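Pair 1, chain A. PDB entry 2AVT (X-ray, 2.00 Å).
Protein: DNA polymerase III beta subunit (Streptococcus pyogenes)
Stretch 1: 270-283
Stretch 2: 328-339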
# COMPACT_ATOMS: atom_id res chain seq x y z
N SER A 270 -18.38 -6.43 -18.28
CA SER A 270 -19.04 -5.17 -18.61
C SER A 270 -20.12 -4.82 -17.59
O SER A 270 -20.30 -3.65 -17.27
CB SER A 270 -19.65 -5.23 -20.02
OG SER A 270 -20.76 -6.10 -20.08
N LEU A 271 -20.82 -5.83 -17.09
CA LEU A 271 -21.86 -5.60 -16.10
C LEU A 271 -21.25 -5.14 -14.77
O LEU A 271 -21.83 -4.32 -14.05
CB LEU A 271 -22.69 -6.87 -15.87
CG LEU A 271 -23.81 -6.69 -14.83
CD1 LEU A 271 -24.70 -5.52 -15.25
CD2 LEU A 271 -24.63 -7.97 -14.71
N ARG A 272 -20.09 -5.69 -14.45
CA ARG A 272 -19.40 -5.33 -13.22
C ARG A 272 -18.98 -3.87 -13.31
O ARG A 272 -19.15 -3.11 -12.35
CB ARG A 272 -18.17 -6.22 -13.00
CG ARG A 272 -17.41 -5.94 -11.69
CD ARG A 272 -16.42 -7.05 -11.36
NE ARG A 272 -15.43 -7.25 -12.41
CZ ARG A 272 -14.47 -6.37 -12.71
NH1 ARG A 272 -14.37 -5.23 -12.04
NH2 ARG A 272 -13.62 -6.64 -13.69
N HIS A 273 -18.44 -3.47 -14.46
CA HIS A 273 -18.00 -2.10 -14.67
C HIS A 273 -19.18 -1.13 -14.55
O HIS A 273 -19.04 -0.04 -13.98
CB HIS A 273 -17.35 -1.93 -16.05
CG HIS A 273 -16.02 -2.61 -16.18
ND1 HIS A 273 -15.22 -2.90 -15.09
CD2 HIS A 273 -15.33 -3.01 -17.27
CE1 HIS A 273 -14.10 -3.46 -15.51
NE2 HIS A 273 -14.14 -3.54 -16.83
N ALA A 274 -20.33 -1.52 -15.08
CA ALA A 274 -21.52 -0.69 -15.03
C ALA A 274 -21.94 -0.49 -13.58
O ALA A 274 -22.22 0.63 -13.15
CB ALA A 274 -22.65 -1.34 -15.82
N MET A 275 -21.98 -1.59 -12.83
CA MET A 275 -22.38 -1.55 -11.44
C MET A 275 -21.38 -0.77 -10.57
O MET A 275 -21.76 -0.21 -9.54
CB MET A 275 -22.53 -2.97 -10.89
CG MET A 275 -23.63 -3.76 -11.56
SD MET A 275 -25.23 -2.93 -11.43
CE MET A 275 -25.32 -2.14 -13.04
N GLU A 276 -20.12 -0.76 -10.97
CA GLU A 276 -19.12 -0.03 -10.20
C GLU A 276 -19.42 1.47 -10.28
O GLU A 276 -19.25 2.20 -9.30
CB GLU A 276 -17.70 -0.35 -10.70
CG GLU A 276 -17.30 -1.81 -10.43
CD GLU A 276 -15.95 -2.20 -11.02
OE1 GLU A 276 -15.61 -1.70 -12.11
OE2 GLU A 276 -15.25 -3.02 -10.41
N ARG A 277 -19.89 1.93 -11.44
CA ARG A 277 -20.23 3.33 -11.62
C ARG A 277 -21.48 3.64 -10.80
O ARG A 277 -21.61 4.72 -10.21
CB ARG A 277 -20.54 3.65 -13.07
CG ARG A 277 -19.40 3.44 -14.02
CD ARG A 277 -19.81 3.89 -15.41
NE ARG A 277 -18.91 3.36 -16.42
CZ ARG A 277 -18.90 2.10 -16.83
NH1 ARG A 277 -19.76 1.23 -16.32
NH2 ARG A 277 -18.01 1.70 -17.72
N ALA A 278 -22.40 2.68 -10.77
CA ALA A 278 -23.64 2.85 -10.03
C ALA A 278 -23.32 3.02 -8.55
O ALA A 278 -23.98 3.78 -7.85
CB ALA A 278 -24.53 1.63 -10.23
N PHE A 279 -22.29 2.31 -8.09
CA PHE A 279 -21.88 2.38 -6.70
C PHE A 279 -21.30 3.75 -6.35
O PHE A 279 -21.52 4.26 -5.25
CB PHE A 279 -20.85 1.29 -6.39
CG PHE A 279 -20.40 1.27 -4.96
CD1 PHE A 279 -21.32 1.07 -3.94
CD2 PHE A 279 -19.07 1.46 -4.63
CE1 PHE A 279 -20.92 1.06 -2.61
CE2 PHE A 279 -18.66 1.45 -3.31
CZ PHE A 279 -19.58 1.25 -2.30
N LEU A 280 -20.55 4.34 -7.27
CA LEU A 280 -19.94 5.65 -7.03
C LEU A 280 -20.96 6.73 -6.71
O LEU A 280 -20.61 7.79 -6.18
CB LEU A 280 -19.09 6.08 -8.23
CG LEU A 280 -17.78 5.31 -8.41
CD1 LEU A 280 -17.06 5.81 -9.66
CD2 LEU A 280 -16.91 5.49 -7.17
N ILE A 281 -22.23 6.48 -7.03
CA ILE A 281 -23.27 7.47 -6.76
C ILE A 281 -24.19 7.01 -5.64
O ILE A 281 -24.55 7.80 -4.75
CB ILE A 281 -24.12 7.74 -8.02
CG1 ILE A 281 -23.21 8.20 -9.16
CG2 ILE A 281 -25.18 8.79 -7.71
CD1 ILE A 281 -22.34 9.39 -8.82
N SER A 282 -24.56 5.74 -5.66
CA SER A 282 -25.44 5.18 -4.65
C SER A 282 -24.74 5.16 -3.29
O SER A 282 -25.40 5.20 -2.24
CB SER A 282 -25.85 3.75 -5.02
OG SER A 282 -24.78 2.84 -4.85
N ASN A 283 -23.42 5.10 -3.31
CA ASN A 283 -22.64 5.06 -2.08
C ASN A 283 -22.74 6.39 -1.33
O ASN A 283 -22.54 6.44 -0.11
CB ASN A 283 -21.18 4.73 -2.40
CG ASN A 283 -20.39 4.35 -1.16
OD1 ASN A 283 -20.80 3.47 -0.40
ND2 ASN A 283 -19.25 5.00 -0.96
N SER A 328 -34.65 -3.21 -7.52
CA SER A 328 -33.66 -2.39 -6.83
C SER A 328 -32.89 -3.21 -5.81
O SER A 328 -33.47 -3.96 -5.03
CB SER A 328 -34.35 -1.22 -6.12
OG SER A 328 -34.87 -0.29 -7.06
N PHE A 329 -31.57 -3.03 -5.79
CA PHE A 329 -30.72 -3.78 -4.88
C PHE A 329 -29.43 -3.01 -4.59
O PHE A 329 -29.06 -2.10 -5.33
CB PHE A 329 -30.39 -5.13 -5.52
CG PHE A 329 -29.80 -5.00 -6.90
CD1 PHE A 329 -28.44 -4.85 -7.08
CD2 PHE A 329 -30.62 -4.98 -8.02
CE1 PHE A 329 -27.89 -4.69 -8.35
CE2 PHE A 329 -30.08 -4.82 -9.29
CZ PHE A 329 -28.71 -4.67 -9.45
N ASN A 330 -28.74 -3.38 -3.53
CA ASN A 330 -27.48 -2.73 -3.20
C ASN A 330 -26.40 -3.23 -4.17
O ASN A 330 -26.00 -4.38 -4.11
CB ASN A 330 -27.08 -3.05 -1.76
CG ASN A 330 -25.73 -2.48 -1.39
OD1 ASN A 330 -24.69 -2.95 -1.86
ND2 ASN A 330 -25.73 -1.44 -0.55
N PRO A 331 -25.93 -2.35 -5.06
CA PRO A 331 -24.90 -2.65 -6.08
C PRO A 331 -23.64 -3.39 -5.61
O PRO A 331 -23.16 -4.30 -6.29
CB PRO A 331 -24.57 -1.27 -6.65
CG PRO A 331 -25.84 -0.51 -6.46
CD PRO A 331 -26.29 -0.92 -5.09
N THR A 332 -23.09 -3.00 -4.45
CA THR A 332 -21.89 -3.65 -3.93
C THR A 332 -22.02 -5.17 -3.92
O THR A 332 -21.07 -5.90 -4.18
CB THR A 332 -21.58 -3.21 -2.49
OG1 THR A 332 -21.29 -1.80 -2.48
CG2 THR A 332 -20.37 -3.96 -1.94
N TYR A 333 -23.23 -5.65 -3.62
CA TYR A 333 -23.51 -7.07 -3.57
C TYR A 333 -23.35 -7.72 -4.95
O TYR A 333 -22.76 -8.79 -5.08
CB TYR A 333 -24.93 -7.28 -3.05
CG TYR A 333 -25.10 -6.89 -1.59
CD1 TYR A 333 -24.00 -6.54 -0.81
CD2 TYR A 333 -26.35 -6.94 -0.98
CE1 TYR A 333 -24.14 -6.26 0.53
CE2 TYR A 333 -26.49 -6.66 0.36
CZ TYR A 333 -25.39 -6.32 1.11
OH TYR A 333 -25.54 -6.08 2.46
N LEU A 334 -23.87 -7.06 -5.98
CA LEU A 334 -23.77 -7.58 -7.34
C LEU A 334 -22.32 -7.51 -7.80
O LEU A 334 -21.81 -8.44 -8.43
CB LEU A 334 -24.66 -6.76 -8.28
CG LEU A 334 -24.64 -7.22 -9.75
CD1 LEU A 334 -24.92 -8.73 -9.83
CD2 LEU A 334 -25.67 -6.44 -10.53
N ILE A 335 -21.66 -6.40 -7.49
CA ILE A 335 -20.27 -6.21 -7.86
C ILE A 335 -19.42 -7.37 -7.33
O ILE A 335 -18.66 -7.98 -8.08
CB ILE A 335 -19.72 -4.87 -7.31
CG1 ILE A 335 -20.50 -3.70 -7.95
CG2 ILE A 335 -18.23 -4.74 -7.61
CD1 ILE A 335 -20.04 -2.33 -7.52
N GLU A 336 -19.57 -7.68 -6.05
CA GLU A 336 -18.82 -8.76 -5.45
C GLU A 336 -19.19 -10.14 -6.02
O GLU A 336 -18.32 -11.01 -6.16
CB GLU A 336 -19.01 -8.72 -3.93
CG GLU A 336 -18.17 -7.63 -3.27
CD GLU A 336 -18.51 -7.39 -1.81
OE1 GLU A 336 -18.76 -8.37 -1.08
OE2 GLU A 336 -18.51 -6.22 -1.38
N SER A 337 -20.46 -10.33 -6.36
CA SER A 337 -20.90 -11.60 -6.95
C SER A 337 -20.26 -11.78 -8.32
O SER A 337 -19.85 -12.88 -8.69
CB SER A 337 -22.42 -11.65 -7.07
OG SER A 337 -23.03 -11.87 -5.81
N LEU A 338 -20.19 -10.69 -9.08
CA LEU A 338 -19.60 -10.74 -10.41
C LEU A 338 -18.09 -10.97 -10.36
O LEU A 338 -17.52 -11.64 -11.22
CB LEU A 338 -19.93 -9.45 -11.17
CG LEU A 338 -21.44 -9.22 -11.37
CD1 LEU A 338 -21.71 -7.83 -11.95
CD2 LEU A 338 -22.00 -10.30 -12.29
N LYS A 339 -17.45 -10.42 -9.33
CA LYS A 339 -16.01 -10.58 -9.19
C LYS A 339 -15.70 -12.06 -8.99
O LYS A 339 -14.67 -12.56 -9.44
CB LYS A 339 -15.50 -9.75 -8.01
CG LYS A 339 -13.98 -9.70 -7.89
CD LYS A 339 -13.54 -8.67 -6.86
CE LYS A 339 -12.02 -8.59 -6.76
NZ LYS A 339 -11.57 -7.51 -5.83

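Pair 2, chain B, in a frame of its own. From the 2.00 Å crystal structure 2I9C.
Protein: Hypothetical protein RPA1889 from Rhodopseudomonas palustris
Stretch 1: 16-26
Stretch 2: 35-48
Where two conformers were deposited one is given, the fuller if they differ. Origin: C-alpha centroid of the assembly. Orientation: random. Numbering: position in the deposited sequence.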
# COMPACT_ATOMS: atom_id res chain seq x y z
N ALA B 16 10.81 4.46 -2.96
CA ALA B 16 10.78 4.69 -4.40
C ALA B 16 10.42 3.36 -5.06
O ALA B 16 9.66 3.33 -6.01
CB ALA B 16 12.15 5.24 -4.94
N LEU B 17 11.01 2.25 -4.59
CA LEU B 17 10.71 0.96 -5.25
C LEU B 17 9.25 0.52 -4.96
O LEU B 17 8.58 -0.02 -5.83
CB LEU B 17 11.70 -0.13 -4.81
CG LEU B 17 11.53 -1.49 -5.49
CD1 LEU B 17 11.89 -1.38 -7.04
CD2 LEU B 17 12.46 -2.54 -4.76
N PHE B 18 8.78 0.77 -3.75
CA PHE B 18 7.37 0.51 -3.42
C PHE B 18 6.47 1.22 -4.47
O PHE B 18 5.52 0.63 -4.99
CB PHE B 18 7.06 1.02 -2.00
CG PHE B 18 5.63 0.74 -1.53
CD1 PHE B 18 5.35 -0.32 -0.67
CD2 PHE B 18 4.58 1.55 -1.96
CE1 PHE B 18 4.04 -0.56 -0.22
CE2 PHE B 18 3.27 1.33 -1.54
CZ PHE B 18 3.01 0.28 -0.66
N ALA B 19 6.72 2.50 -4.74
CA ALA B 19 5.86 3.20 -5.70
C ALA B 19 5.98 2.62 -7.13
O ALA B 19 4.97 2.49 -7.84
CB ALA B 19 6.17 4.74 -5.71
N LYS B 20 7.20 2.29 -7.55
CA LYS B 20 7.42 1.73 -8.89
C LYS B 20 6.69 0.41 -9.05
O LYS B 20 6.03 0.19 -10.06
CB LYS B 20 8.93 1.57 -9.22
CG LYS B 20 9.24 1.15 -10.68
CD LYS B 20 10.71 0.80 -10.90
CE LYS B 20 11.13 1.15 -12.33
NZ LYS B 20 11.70 -0.02 -13.05
N VAL B 21 6.79 -0.49 -8.06
CA VAL B 21 6.13 -1.80 -8.21
C VAL B 21 4.59 -1.73 -8.12
O VAL B 21 3.89 -2.52 -8.73
CB VAL B 21 6.73 -2.94 -7.27
CG1 VAL B 21 8.19 -2.96 -7.32
CG2 VAL B 21 6.29 -2.76 -5.86
N THR B 22 4.07 -0.78 -7.37
CA THR B 22 2.65 -0.61 -7.25
C THR B 22 2.02 0.13 -8.46
O THR B 22 0.88 -0.17 -8.87
CB THR B 22 2.41 0.03 -5.89
OG1 THR B 22 3.15 -0.75 -4.93
CG2 THR B 22 0.95 0.03 -5.52
N VAL B 23 2.77 1.05 -9.07
CA VAL B 23 2.38 1.56 -10.42
C VAL B 23 2.29 0.39 -11.40
O VAL B 23 1.33 0.24 -12.15
CB VAL B 23 3.42 2.60 -10.91
CG1 VAL B 23 3.35 2.81 -12.43
CG2 VAL B 23 3.20 3.95 -10.18
N GLU B 24 3.31 -0.47 -11.41
CA GLU B 24 3.28 -1.62 -12.27
C GLU B 24 2.17 -2.61 -11.92
O GLU B 24 1.63 -3.24 -12.82
CB GLU B 24 4.64 -2.29 -12.32
CG GLU B 24 5.69 -1.40 -13.04
CD GLU B 24 7.09 -2.04 -13.08
OE1 GLU B 24 7.18 -3.30 -13.11
OE2 GLU B 24 8.09 -1.28 -13.08
N GLN B 25 1.79 -2.73 -10.64
CA GLN B 25 0.54 -3.46 -10.26
C GLN B 25 -0.68 -2.91 -10.99
O GLN B 25 -1.43 -3.66 -11.62
CB GLN B 25 0.28 -3.43 -8.75
CG GLN B 25 1.21 -4.35 -7.91
CD GLN B 25 1.02 -4.07 -6.44
OE1 GLN B 25 -0.03 -3.61 -6.04
NE2 GLN B 25 2.04 -4.29 -5.64
N ASP B 26 -0.84 -1.61 -10.93
CA ASP B 26 -1.93 -0.94 -11.60
C ASP B 26 -1.89 -1.27 -13.09
O ASP B 26 -2.89 -1.69 -13.65
CB ASP B 26 -1.82 0.59 -11.41
CG ASP B 26 -3.09 1.31 -11.76
OD1 ASP B 26 -4.17 0.78 -11.40
OD2 ASP B 26 -3.02 2.41 -12.38
N SER B 35 -0.40 -12.92 -13.57
CA SER B 35 0.83 -13.48 -12.97
C SER B 35 1.82 -12.38 -12.55
O SER B 35 2.37 -12.44 -11.46
CB SER B 35 1.50 -14.57 -13.82
OG SER B 35 2.17 -14.05 -14.96
N ARG B 36 1.97 -11.36 -13.39
CA ARG B 36 2.83 -10.21 -13.11
C ARG B 36 2.30 -9.39 -11.92
O ARG B 36 3.08 -8.98 -11.05
CB ARG B 36 2.98 -9.33 -14.38
CG ARG B 36 3.83 -8.06 -14.24
CD ARG B 36 5.29 -8.48 -14.20
NE ARG B 36 6.25 -7.37 -14.12
CZ ARG B 36 7.57 -7.54 -14.24
NH1 ARG B 36 8.07 -8.76 -14.42
NH2 ARG B 36 8.39 -6.49 -14.15
N PHE B 37 0.98 -9.16 -11.87
CA PHE B 37 0.36 -8.50 -10.72
C PHE B 37 0.69 -9.19 -9.40
O PHE B 37 1.07 -8.54 -8.44
CB PHE B 37 -1.18 -8.42 -10.85
CG PHE B 37 -1.82 -7.86 -9.61
CD1 PHE B 37 -1.82 -6.49 -9.38
CD2 PHE B 37 -2.30 -8.71 -8.62
CE1 PHE B 37 -2.36 -5.94 -8.20
CE2 PHE B 37 -2.84 -8.18 -7.44
CZ PHE B 37 -2.87 -6.80 -7.23
N ASN B 38 0.54 -10.52 -9.37
CA ASN B 38 0.79 -11.33 -8.18
C ASN B 38 2.25 -11.24 -7.72
O ASN B 38 2.54 -11.11 -6.53
CB ASN B 38 0.38 -12.81 -8.44
CG ASN B 38 -1.11 -12.97 -8.59
OD1 ASN B 38 -1.91 -12.18 -8.03
ND2 ASN B 38 -1.52 -14.00 -9.33
N ARG B 39 3.18 -11.30 -8.67
CA ARG B 39 4.60 -11.19 -8.30
C ARG B 39 4.94 -9.79 -7.79
O ARG B 39 5.64 -9.66 -6.81
CB ARG B 39 5.52 -11.64 -9.42
CG ARG B 39 5.34 -13.10 -9.80
CD ARG B 39 6.53 -13.63 -10.59
NE ARG B 39 6.47 -15.06 -10.69
CZ ARG B 39 6.95 -15.89 -9.77
NH1 ARG B 39 7.52 -15.42 -8.67
NH2 ARG B 39 6.81 -17.18 -9.93
N LEU B 40 4.45 -8.76 -8.47
CA LEU B 40 4.59 -7.37 -7.99
C LEU B 40 3.98 -7.15 -6.61
O LEU B 40 4.54 -6.41 -5.78
CB LEU B 40 3.98 -6.42 -9.01
CG LEU B 40 4.74 -6.35 -10.34
CD1 LEU B 40 3.83 -5.66 -11.31
CD2 LEU B 40 6.07 -5.62 -10.21
N PHE B 41 2.84 -7.80 -6.34
CA PHE B 41 2.27 -7.74 -4.99
C PHE B 41 3.20 -8.33 -3.94
O PHE B 41 3.39 -7.71 -2.89
CB PHE B 41 0.88 -8.43 -4.92
CG PHE B 41 0.17 -8.22 -3.61
CD1 PHE B 41 -0.62 -7.08 -3.42
CD2 PHE B 41 0.31 -9.11 -2.55
CE1 PHE B 41 -1.28 -6.85 -2.20
CE2 PHE B 41 -0.34 -8.91 -1.32
CZ PHE B 41 -1.15 -7.76 -1.16
N GLY B 42 3.75 -9.53 -4.20
CA GLY B 42 4.75 -10.15 -3.30
C GLY B 42 5.95 -9.24 -3.04
O GLY B 42 6.41 -9.10 -1.90
N VAL B 43 6.49 -8.64 -4.10
CA VAL B 43 7.61 -7.70 -3.94
C VAL B 43 7.23 -6.54 -3.02
O VAL B 43 8.00 -6.17 -2.10
CB VAL B 43 8.12 -7.16 -5.30
CG1 VAL B 43 9.20 -6.14 -5.07
CG2 VAL B 43 8.70 -8.30 -6.11
N MSE B 44 6.04 -5.96 -3.27
CA MSE B 44 5.55 -4.86 -2.48
C MSE B 44 5.49 -5.22 -0.99
O MSE B 44 5.89 -4.43 -0.14
CB MSE B 44 4.14 -4.46 -2.97
CG MSE B 44 3.59 -3.19 -2.29
SE MSE B 44 1.61 -3.34 -2.17
CE MSE B 44 1.45 -4.85 -1.08
N ALA B 45 4.92 -6.40 -0.71
CA ALA B 45 4.80 -6.93 0.66
C ALA B 45 6.14 -7.11 1.34
O ALA B 45 6.29 -6.79 2.53
CB ALA B 45 4.01 -8.30 0.67
N GLU B 46 7.12 -7.65 0.59
CA GLU B 46 8.49 -7.72 1.10
C GLU B 46 9.07 -6.36 1.45
O GLU B 46 9.73 -6.21 2.48
CB GLU B 46 9.40 -8.40 0.10
CG GLU B 46 8.97 -9.81 -0.11
CD GLU B 46 9.94 -10.56 -0.95
OE1 GLU B 46 11.12 -10.60 -0.53
OE2 GLU B 46 9.53 -11.11 -2.00
N ILE B 47 8.79 -5.37 0.61
CA ILE B 47 9.23 -4.00 0.91
C ILE B 47 8.62 -3.48 2.22
O ILE B 47 9.34 -2.93 3.05
CB ILE B 47 8.96 -3.01 -0.26
CG1 ILE B 47 9.79 -3.39 -1.50
CG2 ILE B 47 9.30 -1.57 0.15
CD1 ILE B 47 9.21 -2.83 -2.83
N ALA B 48 7.31 -3.66 2.39
CA ALA B 48 6.62 -3.19 3.59
C ALA B 48 7.12 -3.90 4.83
O ALA B 48 7.29 -3.24 5.86
CB ALA B 48 5.13 -3.36 3.46
O HOH W 1 5.75 -4.96 -14.74

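The sharpest difference between these two helix pairs lies at one matched position, Phe279(A) in pair 1 and Gln25(B) in pair 2. Phe279(A) meets the opposing helix through apolar contact, its CB 3.9 Å from Ile335(A) CD1. Gln25(B) instead reaches across with a polar end: its NE2 donates a weak hydrogen bond to Leu40(B) O at 3.3 Å, while its aliphatic part packs alongside, CG lying 3.6 Å from Leu40(B) CB. No hydrogen bond joins the two stretches of pair 1.

Around this difference the backbone hardly changes. In both pairs the helix axes approach to 9.0 Å and run nearly antiparallel, at 152° in pair 1 and 156° in pair 2, and the central residues superpose with an RMSD of 0.3 Å. Such a frame fixes where side chains must meet, but not which ones.

In both pairs a matched side chain of the second helix fits as a knob into a hole of the first. In pair 1 it is Ile335(A), seated among Arg272(A), Met275(A), Glu276(A) and Phe279(A); its CG1 lies 3.6 Å from Met275(A) CB. The matching knob in pair 2 is the selenomethionine Met44(B), which enters the equivalent hole formed by Phe18(B), Val21(B), Thr22(B) and Gln25(B). Its CG comes within 3.4 Å of Phe18(B) CE1, and its SE lies 4.8 Å from the centroid of the Phe18(B) ring, in an oblique position. Thus Phe18(B) lines with an aromatic ring the wall that Arg272(A) builds from an aliphatic chain, whose charged end forms a salt bridge along its own helix, NH1 to Glu276(A) OE2 at 2.9 Å. In pair 2, Val21(B) and Gln25(B) of the first helix are also knobs.

Met275(A) and Val21(B) share three matched partner positions, and each has one further contact, Phe329(A) and Ile47(B) respectively. The longer Met275(A) places CG 3.5 Å from Leu334(A) CD2 and extends SD to 4.4 Å from Phe329(A) CZ, at the edge of that ring. The branched Val21(B) sits among Leu40(B), Val43(B), Met44(B) and Ile47(B), its CG1 4.0 Å from Val43(B) CG1.

One end is alike in character: Leu271(A) CG meets Leu338(A) CD1 at 3.7 Å, just as the matched Leu17(B) CG meets Ile47(B) CD1 at 3.8 Å. Farther along, the position of Ala278(A) is matched by Glu24(B), whose OE1 forms a salt bridge with Arg36(B) NH2 at 3.6 Å. A water reinforces it, donating to Glu24(B) OE1 at 2.7 Å and accepting from Arg36(B) NE at 2.5 Å. The general lesson is that one helical frame accepts apolar or polar fillings, provided each side chain fits the space its neighbours leave.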